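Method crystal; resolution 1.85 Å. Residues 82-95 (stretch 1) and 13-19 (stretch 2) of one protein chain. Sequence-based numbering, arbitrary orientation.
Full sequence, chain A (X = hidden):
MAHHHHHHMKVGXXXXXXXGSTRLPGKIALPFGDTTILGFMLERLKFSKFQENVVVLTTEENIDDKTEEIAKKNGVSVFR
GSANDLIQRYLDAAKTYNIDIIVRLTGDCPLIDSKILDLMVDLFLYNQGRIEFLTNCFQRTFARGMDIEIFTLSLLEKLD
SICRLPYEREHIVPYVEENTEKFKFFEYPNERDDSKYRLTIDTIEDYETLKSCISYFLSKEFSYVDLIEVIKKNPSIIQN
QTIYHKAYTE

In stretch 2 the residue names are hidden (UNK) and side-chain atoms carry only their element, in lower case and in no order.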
ATOM      1  N   SER A  82      -5.258  16.997   0.274  1.00 36.45           N
ATOM      2  CA  SER A  82      -5.967  17.112  -0.998  1.00 36.63           C
ATOM      3  C   SER A  82      -6.680  15.816  -1.362  1.00 33.45           C
ATOM      4  O   SER A  82      -6.118  14.732  -1.266  1.00 32.72           O
ATOM      5  CB  SER A  82      -4.993  17.480  -2.115  1.00 40.60           C
ATOM      6  OG  SER A  82      -5.623  17.437  -3.388  1.00 38.82           O
ATOM      7  N   ALA A  83      -7.931  15.945  -1.834  1.00 35.08           N
ATOM      8  CA  ALA A  83      -8.681  14.745  -2.195  1.00 36.20           C
ATOM      9  C   ALA A  83      -8.122  14.085  -3.456  1.00 34.81           C
ATOM     10  O   ALA A  83      -7.894  12.868  -3.482  1.00 35.00           O
ATOM     11  CB  ALA A  83     -10.171  15.090  -2.367  1.00 36.48           C
ATOM     12  N   ASN A  84      -7.907  14.867  -4.521  1.00 35.11           N
ATOM     13  CA  ASN A  84      -7.513  14.307  -5.813  1.00 41.80           C
ATOM     14  C   ASN A  84      -6.068  14.572  -6.214  1.00 44.36           C
ATOM     15  O   ASN A  84      -5.594  13.981  -7.195  1.00 40.97           O
ATOM     16  CB  ASN A  84      -8.421  14.842  -6.926  1.00 45.68           C
ATOM     17  CG  ASN A  84      -9.880  14.563  -6.663  1.00 65.23           C
ATOM     18  OD1 ASN A  84     -10.730  15.448  -6.793  1.00 72.65           O
ATOM     19  ND2 ASN A  84     -10.181  13.326  -6.283  1.00 70.43           N
ATOM     20  N   ASP A  85      -5.352  15.440  -5.510  1.00 39.74           N
ATOM     21  CA  ASP A  85      -3.955  15.690  -5.849  1.00 38.23           C
ATOM     22  C   ASP A  85      -3.117  14.909  -4.847  1.00 36.11           C
ATOM     23  O   ASP A  85      -2.735  15.418  -3.793  1.00 36.81           O
ATOM     24  CB  ASP A  85      -3.648  17.184  -5.858  1.00 39.46           C
ATOM     25  CG  ASP A  85      -2.253  17.493  -6.392  1.00 38.92           C
ATOM     26  OD1 ASP A  85      -1.361  16.626  -6.335  1.00 36.02           O
ATOM     27  OD2 ASP A  85      -2.041  18.629  -6.841  1.00 44.58           O
ATOM     28  N   LEU A  86      -2.845  13.642  -5.187  1.00 31.44           N
ATOM     29  CA  LEU A  86      -2.090  12.775  -4.294  1.00 30.13           C
ATOM     30  C   LEU A  86      -0.623  13.167  -4.251  1.00 31.82           C
ATOM     31  O   LEU A  86       0.050  12.911  -3.248  1.00 29.57           O
ATOM     32  CB  LEU A  86      -2.237  11.311  -4.721  1.00 32.65           C
ATOM     33  CG  LEU A  86      -3.493  10.586  -4.185  1.00 30.48           C
ATOM     34  CD1 LEU A  86      -3.382  10.372  -2.660  1.00 35.62           C
ATOM     35  CD2 LEU A  86      -4.796  11.296  -4.565  1.00 33.91           C
ATOM     36  N   ILE A  87      -0.095  13.750  -5.332  1.00 33.56           N
ATOM     37  CA  ILE A  87       1.275  14.247  -5.258  1.00 39.27           C
ATOM     38  C   ILE A  87       1.370  15.319  -4.183  1.00 39.85           C
ATOM     39  O   ILE A  87       2.298  15.312  -3.359  1.00 36.85           O
ATOM     40  CB  ILE A  87       1.747  14.757  -6.631  1.00 37.53           C
ATOM     41  CG1 ILE A  87       1.934  13.579  -7.596  1.00 37.04           C
ATOM     42  CG2 ILE A  87       3.096  15.517  -6.492  1.00 36.84           C
ATOM     43  CD1 ILE A  87       2.448  14.017  -8.979  1.00 42.63           C
ATOM     44  N   GLN A  88       0.393  16.235  -4.144  1.00 35.35           N
ATOM     45  CA  GLN A  88       0.407  17.275  -3.116  1.00 39.61           C
ATOM     46  C   GLN A  88       0.177  16.680  -1.735  1.00 38.08           C
ATOM     47  O   GLN A  88       0.816  17.102  -0.764  1.00 36.46           O
ATOM     48  CB  GLN A  88      -0.639  18.356  -3.396  1.00 40.58           C
ATOM     49  CG  GLN A  88      -0.582  19.509  -2.368  1.00 42.83           C
ATOM     50  CD  GLN A  88      -1.842  20.390  -2.344  1.00 53.97           C
ATOM     51  OE1 GLN A  88      -2.822  20.100  -1.637  1.00 48.86           O
ATOM     52  NE2 GLN A  88      -1.809  21.476  -3.109  1.00 56.48           N
ATOM     53  N   ARG A  89      -0.748  15.724  -1.615  1.00 32.08           N
ATOM     54  CA  ARG A  89      -1.000  15.116  -0.309  1.00 29.97           C
ATOM     55  C   ARG A  89       0.250  14.417   0.223  1.00 35.28           C
ATOM     56  O   ARG A  89       0.578  14.541   1.414  1.00 35.07           O
ATOM     57  CB  ARG A  89      -2.158  14.124  -0.386  1.00 29.32           C
ATOM     58  CG  ARG A  89      -2.803  13.852   0.978  1.00 31.95           C
ATOM     59  CD  ARG A  89      -3.641  12.566   1.012  1.00 34.31           C
ATOM     60  NE  ARG A  89      -4.747  12.621   0.055  1.00 35.21           N
ATOM     61  CZ  ARG A  89      -5.526  11.581  -0.223  1.00 33.56           C
ATOM     62  NH1 ARG A  89      -5.327  10.412   0.405  1.00 31.84           N
ATOM     63  NH2 ARG A  89      -6.512  11.717  -1.117  1.00 34.36           N
ATOM     64  N   TYR A  90       0.959  13.676  -0.642  1.00 29.11           N
ATOM     65  CA  TYR A  90       2.168  12.976  -0.197  1.00 30.10           C
ATOM     66  C   TYR A  90       3.310  13.946   0.047  1.00 29.85           C
ATOM     67  O   TYR A  90       4.124  13.745   0.960  1.00 37.33           O
ATOM     68  CB  TYR A  90       2.602  11.933  -1.220  1.00 30.01           C
ATOM     69  CG  TYR A  90       2.024  10.581  -0.952  1.00 29.62           C
ATOM     70  CD1 TYR A  90       0.711  10.293  -1.313  1.00 28.52           C
ATOM     71  CD2 TYR A  90       2.777   9.592  -0.317  1.00 29.89           C
ATOM     72  CE1 TYR A  90       0.160   9.059  -1.060  1.00 26.73           C
ATOM     73  CE2 TYR A  90       2.236   8.352  -0.057  1.00 32.88           C
ATOM     74  CZ  TYR A  90       0.920   8.099  -0.426  1.00 30.61           C
ATOM     75  OH  TYR A  90       0.383   6.858  -0.160  1.00 31.97           O
ATOM     76  N   LEU A  91       3.415  14.987  -0.779  1.00 35.90           N
ATOM     77  CA  LEU A  91       4.494  15.948  -0.585  1.00 38.26           C
ATOM     78  C   LEU A  91       4.269  16.745   0.698  1.00 42.60           C
ATOM     79  O   LEU A  91       5.199  16.944   1.487  1.00 37.02           O
ATOM     80  CB  LEU A  91       4.604  16.860  -1.810  1.00 40.09           C
ATOM     81  CG  LEU A  91       5.824  17.762  -1.932  1.00 48.13           C
ATOM     82  CD1 LEU A  91       7.098  16.961  -1.750  1.00 49.74           C
ATOM     83  CD2 LEU A  91       5.824  18.469  -3.270  1.00 51.86           C
ATOM     84  N   ASP A  92       3.026  17.180   0.940  1.00 34.31           N
ATOM     85  CA  ASP A  92       2.696  17.851   2.198  1.00 37.36           C
ATOM     86  C   ASP A  92       3.054  16.968   3.401  1.00 35.11           C
ATOM     87  O   ASP A  92       3.705  17.417   4.355  1.00 37.57           O
ATOM     88  CB  ASP A  92       1.200  18.187   2.250  1.00 40.42           C
ATOM     89  CG  ASP A  92       0.786  19.383   1.381  1.00 44.43           C
ATOM     90  OD1 ASP A  92       1.632  20.102   0.833  1.00 38.63           O
ATOM     91  OD2 ASP A  92      -0.448  19.587   1.250  1.00 44.62           O
ATOM     92  N   ALA A  93       2.621  15.705   3.369  1.00 31.77           N
ATOM     93  CA  ALA A  93       2.855  14.809   4.494  1.00 34.24           C
ATOM     94  C   ALA A  93       4.344  14.557   4.700  1.00 37.83           C
ATOM     95  O   ALA A  93       4.832  14.588   5.836  1.00 38.03           O
ATOM     96  CB  ALA A  93       2.128  13.484   4.273  1.00 30.26           C
ATOM     97  N   ALA A  94       5.078  14.296   3.612  1.00 36.12           N
ATOM     98  CA  ALA A  94       6.506  14.000   3.739  1.00 41.56           C
ATOM     99  C   ALA A  94       7.261  15.181   4.330  1.00 43.86           C
ATOM    100  O   ALA A  94       8.140  15.011   5.191  1.00 41.83           O
ATOM    101  CB  ALA A  94       7.085  13.620   2.379  1.00 36.67           C
ATOM    102  N   LYS A  95       6.931  16.394   3.888  1.00 40.27           N
ATOM    103  CA  LYS A  95       7.583  17.565   4.461  1.00 41.80           C
ATOM    104  C   LYS A  95       7.172  17.768   5.916  1.00 43.75           C
ATOM    105  O   LYS A  95       8.009  18.113   6.760  1.00 45.44           O
ATOM    106  CB  LYS A  95       7.253  18.810   3.640  1.00 43.17           C
ATOM    107  CG  LYS A  95       7.870  18.880   2.247  1.00 46.63           C
ATOM    108  CD  LYS A  95       7.399  20.189   1.584  1.00 59.95           C
ATOM    109  CE  LYS A  95       7.560  20.186   0.070  1.00 72.68           C
ATOM    110  NZ  LYS A  95       6.652  21.209  -0.585  1.00 75.70           N
ATOM    111  N   UNK A  13       6.235   5.280   6.249  1.00 31.70           N
ATOM    112  CA  UNK A  13       5.234   4.470   5.552  1.00 28.88           C
ATOM    113  C   UNK A  13       3.953   5.299   5.484  1.00 33.56           C
ATOM    114  O   UNK A  13       3.271   5.508   6.496  1.00 33.03           O
ATOM    115  c   UNK A  13       6.141   1.064   7.217  1.00 32.84           C
ATOM    116  c   UNK A  13       4.996   3.117   6.238  1.00 30.44           C
ATOM    117  c   UNK A  13       3.912   2.324   5.447  1.00 29.42           C
ATOM    118  c   UNK A  13       6.277   2.296   6.332  1.00 29.34           C
ATOM    119  N   UNK A  14       3.633   5.798   4.288  1.00 27.18           N
ATOM    120  CA  UNK A  14       2.577   6.782   4.093  1.00 28.84           C
ATOM    121  C   UNK A  14       1.455   6.094   3.328  1.00 31.60           C
ATOM    122  O   UNK A  14       1.602   5.795   2.137  1.00 29.41           O
ATOM    123  c   UNK A  14       4.421  10.085   3.289  1.00 37.27           C
ATOM    124  c   UNK A  14       4.156   8.856   5.463  1.00 39.34           C
ATOM    125  c   UNK A  14       4.287   8.729   3.948  1.00 40.79           C
ATOM    126  c   UNK A  14       3.098   8.004   3.340  1.00 28.51           C
ATOM    127  N   UNK A  15       0.348   5.827   4.022  1.00 26.51           N
ATOM    128  CA  UNK A  15      -0.758   5.046   3.481  1.00 28.17           C
ATOM    129  C   UNK A  15      -1.879   5.987   3.080  1.00 28.75           C
ATOM    130  O   UNK A  15      -2.493   6.645   3.936  1.00 29.16           O
ATOM    131  c   UNK A  15      -0.554   2.635   6.415  1.00 34.26           C
ATOM    132  c   UNK A  15      -1.280   4.029   4.503  1.00 28.95           C
ATOM    133  c   UNK A  15      -0.124   3.251   5.137  1.00 31.12           C
ATOM    134  c   UNK A  15      -2.307   3.082   3.852  1.00 30.31           C
ATOM    135  N   UNK A  16      -2.201   6.015   1.794  1.00 26.52           N
ATOM    136  CA  UNK A  16      -3.342   6.799   1.345  1.00 28.10           C
ATOM    137  C   UNK A  16      -4.618   5.977   1.478  1.00 25.13           C
ATOM    138  O   UNK A  16      -4.679   4.812   1.064  1.00 28.26           O
ATOM    139  o   UNK A  16      -1.909   7.053  -3.068  1.00 35.31           O
ATOM    140  c   UNK A  16      -2.945   6.694  -2.523  1.00 33.08           C
ATOM    141  n   UNK A  16      -4.133   6.742  -3.129  1.00 32.79           N
ATOM    142  c   UNK A  16      -2.938   6.175  -1.099  1.00 34.97           C
ATOM    143  c   UNK A  16      -3.146   7.284  -0.094  1.00 35.96           C
ATOM    144  N   UNK A  17      -5.630   6.572   2.099  1.00 27.88           N
ATOM    145  CA  UNK A  17      -6.887   5.865   2.305  1.00 30.36           C
ATOM    146  C   UNK A  17      -7.990   6.895   2.413  1.00 25.30           C
ATOM    147  O   UNK A  17      -7.774   7.987   2.942  1.00 26.93           O
ATOM    148  c   UNK A  17      -6.875   5.007   3.576  1.00 28.21           C
ATOM    149  N   UNK A  18      -9.169   6.552   1.893  1.00 30.42           N
ATOM    150  CA  UNK A  18     -10.317   7.440   2.000  1.00 31.45           C
ATOM    151  C   UNK A  18     -11.597   6.624   1.914  1.00 32.02           C
ATOM    152  O   UNK A  18     -11.628   5.544   1.314  1.00 30.12           O
ATOM    153  c   UNK A  18     -10.514   9.039  -1.546  1.00 40.87           C
ATOM    154  c   UNK A  18     -10.637   7.963  -0.480  1.00 37.03           C
ATOM    155  n   UNK A  18     -12.734  11.927  -2.082  1.00 43.51           N
ATOM    156  n   UNK A  18     -10.938  11.193  -3.324  1.00 41.34           N
ATOM    157  c   UNK A  18     -10.338   8.523   0.905  1.00 33.83           C
ATOM    158  c   UNK A  18     -11.741  11.057  -2.277  1.00 43.90           C
ATOM    159  n   UNK A  18     -11.557  10.056  -1.420  1.00 37.34           N
ATOM    160  N   UNK A  19     -12.656   7.168   2.527  1.00 29.29           N
ATOM    161  CA  UNK A  19     -13.963   6.519   2.493  1.00 32.05           C
ATOM    162  C   UNK A  19     -14.576   6.616   1.106  1.00 39.70           C
ATOM    163  O   UNK A  19     -15.151   5.643   0.605  1.00 36.34           O
ATOM    164  s   UNK A  19     -14.853   5.060   5.399  1.00 34.74           S
ATOM    165  c   UNK A  19     -16.666   5.178   5.558  1.00 35.25           C
ATOM    166  c   UNK A  19     -14.894   7.155   3.539  1.00 34.09           C
ATOM    167  c   UNK A  19     -14.507   6.794   5.000  1.00 33.85           C
TER
HETATM  168  O   HOH W   1      -8.171  10.067  -3.681  1.00 57.19           O

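Position 13 carries four side-chain carbons, forked at the first, with one arm two carbons long. Its CA-to-CB bond points away from stretch 1 and nothing there is touched. A beta-branched aliphatic of this shape is Ile-13.

Position 14 also has four carbons, but the fork comes at the second, and the chain points toward the helix. Its CB lies 3.5 Å from CE2 of Tyr-90, and one of its terminal carbons comes 4.2 Å from CB of Ala-93. The fork one carbon further out identifies Leu-14. The small methyl of Ala-93 leaves the leucine tip close to the helix backbone: CD1 of Leu-14 is 4.3 Å from N of Ala-94.

Position 15 repeats the pattern of the first: four carbons, forked at the first, one arm of two, pointing away. This is Ile-15, and the in-out alternation of a strand is plain.

Position 16 points toward the helix again. Three carbons run out unbranched, the third carrying one oxygen and one nitrogen, a carboxamide; the amide oxygen sits 3.7 Å from CD1 of Leu-86 and 3.5 Å from CE1 of Tyr-90. The residue is Gln-16. Its OE1 is hydrogen-bonded elsewhere in the structure, so this oxygen can lie against Leu-86 and Tyr-90 without being left unpaired. Its CB lies 3.8 Å from NH1 of Arg-89.

Position 17 has a single side-chain carbon, directed away, and is Ala-17. Its backbone N lies at the edge of the Arg-89 guanidinium, 4.2 Å from NH1.

Position 18 has three carbons, a nitrogen, then a carbon bearing two more nitrogens: a guanidinium, one of whose terminal nitrogens lies 3.5 Å from O of Ala-83 and 3.7 Å from ND2 of Asn-84. This is Arg-18. The angle from NH1 to O of Ala-83 is too poor for a direct bond. Water 1 bridges instead, accepting from Arg-18 NH1 at 3.0 Å and donating to Ala-83 O at 2.8 Å.

Position 19 shows two carbons, a sulfur and a last carbon, unbranched and beyond reach of stretch 1: Met-19.

The contact follows a compact set of rules. Alternate strand residues, Leu-14 and Gln-16, face the helix, whose direction runs at 146° to theirs. Tyr-90 joins the two elements: its ring packs on Leu-14, while its OH donates to O of Leu-14 at 2.8 Å. Arg-89 braces the approach to the helix, its NE donating to O of Ser-82 at 2.8 Å. Beyond the strand, water extends the contact to the loop.

Stretch 2 (13-19) ILIQARM
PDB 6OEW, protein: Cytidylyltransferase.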